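Local coordinates for spermidine N(1)-acetyltransferase (Vibrio cholerae serotype O1, PDB 7KWJ), which transfers an acetyl group from acetyl-CoA to the primary amino groups of spermidine and spermine, protecting the cell against polyamine toxicity, at residues B[97-100]-B[101-105]. The protein carries 10 engineered substitutions. Sequence-based numbering, arbitrary orientation.
Sequences GFAR and TLINR
With chi1 at -53° in L102 and -66° in I103, CG of the one and CG1 of the other are turned from their own carbonyl carbons, which lays both chains back over the preceding turn, against the carbonyls of F98 and A99. L102 CG rests 3.3 Å from F98 O, and I103 CG1 lies 3.2 Å from A99 O. Looser apolar contacts follow, L102 CD1 to F98 CB at 4.4 Å and I103 CD1 to A99 CB at 4.3 Å; each links residues one helical turn apart. The backbone bonds of this turn hold the pairs together. L102 N donates to F98 O at 3.0 Å, and I103 N reaches A99 O at 2.7 Å. The bond from N104 N to R100 O is longer, 3.2 Å, while T101 N adds a weak bond to F98 O. On the inner side L102 packs on I87 and I89 of strand 82-89 and on L7, and I103 touches I87 and Y134, probably the catalytic proton donor. R100 NH1 forms a salt bridge with E136 OE2 at the end of helix 128-136. G97 (phi 73°) precedes this N-terminal part of helix 98-113, in the beta-alpha-beta unit with strands 82-89 and 118-124. Residues 97-100 bind acetyl-CoA, and G97 and A99 fill the last two fixed positions of the GNAT acetyl-CoA-binding signature Q/R-x-x-G-x-G/A.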
loop_
_atom_site.group_PDB
_atom_site.type_symbol
_atom_site.label_atom_id
_atom_site.label_comp_id
_atom_site.label_asym_id
_atom_site.label_seq_id
_atom_site.Cartn_x
_atom_site.Cartn_y
_atom_site.Cartn_z
ATOM N N GLY B 97 -38.871 -1.962 -32.520
ATOM C CA GLY B 97 -38.288 -3.165 -33.082
ATOM C C GLY B 97 -36.779 -3.203 -33.093
ATOM O O GLY B 97 -36.197 -3.986 -33.849
ATOM N N PHE B 98 -36.119 -2.378 -32.277
ATOM C CA PHE B 98 -34.664 -2.412 -32.213
ATOM C C PHE B 98 -34.141 -3.699 -31.586
ATOM O O PHE B 98 -32.981 -4.055 -31.814
ATOM C CB PHE B 98 -34.137 -1.216 -31.413
ATOM C CG PHE B 98 -34.401 0.121 -32.054
ATOM C CD1 PHE B 98 -34.677 0.227 -33.409
ATOM C CD2 PHE B 98 -34.362 1.278 -31.294
ATOM C CE1 PHE B 98 -34.913 1.458 -33.988
ATOM C CE2 PHE B 98 -34.597 2.512 -31.868
ATOM C CZ PHE B 98 -34.872 2.602 -33.216
ATOM N N ALA B 99 -34.969 -4.404 -30.813
ATOM C CA ALA B 99 -34.487 -5.550 -30.049
ATOM C C ALA B 99 -33.842 -6.591 -30.959
ATOM O O ALA B 99 -32.660 -6.919 -30.808
ATOM C CB ALA B 99 -35.640 -6.164 -29.254
ATOM N N ARG B 100 -34.608 -7.125 -31.914
ATOM C CA ARG B 100 -34.084 -8.184 -32.768
ATOM C C ARG B 100 -32.868 -7.735 -33.567
ATOM O O ARG B 100 -32.060 -8.578 -33.970
ATOM C CB ARG B 100 -35.175 -8.694 -33.713
ATOM C CG ARG B 100 -35.886 -7.613 -34.507
ATOM C CD ARG B 100 -36.855 -8.217 -35.514
ATOM N NE ARG B 100 -37.672 -9.278 -34.928
ATOM C CZ ARG B 100 -38.771 -9.074 -34.206
ATOM N NH1 ARG B 100 -39.442 -10.109 -33.719
ATOM N NH2 ARG B 100 -39.199 -7.841 -33.963
ATOM N N THR B 101 -32.715 -6.431 -33.804
ATOM C CA THR B 101 -31.502 -5.943 -34.452
ATOM C C THR B 101 -30.310 -6.037 -33.508
ATOM O O THR B 101 -29.229 -6.495 -33.897
ATOM C CB THR B 101 -31.699 -4.501 -34.923
ATOM O OG1 THR B 101 -32.778 -4.446 -35.864
ATOM C CG2 THR B 101 -30.430 -3.971 -35.576
ATOM N N LEU B 102 -30.492 -5.612 -32.256
ATOM C CA LEU B 102 -29.400 -5.657 -31.290
ATOM C C LEU B 102 -29.115 -7.081 -30.835
ATOM O O LEU B 102 -27.972 -7.403 -30.493
ATOM C CB LEU B 102 -29.730 -4.773 -30.090
ATOM C CG LEU B 102 -30.123 -3.334 -30.435
ATOM C CD1 LEU B 102 -30.587 -2.596 -29.188
ATOM C CD2 LEU B 102 -28.971 -2.601 -31.107
ATOM N N ILE B 103 -30.133 -7.942 -30.819
ATOM C CA ILE B 103 -29.910 -9.346 -30.491
ATOM C C ILE B 103 -29.027 -9.996 -31.548
ATOM O O ILE B 103 -28.070 -10.714 -31.231
ATOM C CB ILE B 103 -31.253 -10.085 -30.350
ATOM C CG1 ILE B 103 -32.028 -9.546 -29.144
ATOM C CG2 ILE B 103 -31.018 -11.583 -30.213
ATOM C CD1 ILE B 103 -33.492 -9.938 -29.126
ATOM N N ASN B 104 -29.329 -9.748 -32.824
ATOM C CA ASN B 104 -28.530 -10.338 -33.892
ATOM C C ASN B 104 -27.159 -9.683 -33.986
ATOM O O ASN B 104 -26.194 -10.326 -34.414
ATOM C CB ASN B 104 -29.268 -10.224 -35.225
ATOM C CG ASN B 104 -28.842 -11.287 -36.220
ATOM O OD1 ASN B 104 -27.994 -11.048 -37.083
ATOM N ND2 ASN B 104 -29.426 -12.475 -36.101
ATOM N N ARG B 105 -27.052 -8.413 -33.593
ATOM C CA ARG B 105 -25.750 -7.757 -33.584
ATOM C C ARG B 105 -24.860 -8.327 -32.487
ATOM O O ARG B 105 -23.654 -8.512 -32.689
ATOM C CB ARG B 105 -25.926 -6.250 -33.398
ATOM C CG ARG B 105 -24.720 -5.426 -33.823
ATOM C CD ARG B 105 -24.634 -5.303 -35.336
ATOM N NE ARG B 105 -25.799 -4.619 -35.893
ATOM C CZ ARG B 105 -25.938 -3.297 -35.957
ATOM N NH1 ARG B 105 -24.984 -2.498 -35.496
ATOM N NH2 ARG B 105 -27.037 -2.773 -36.481
#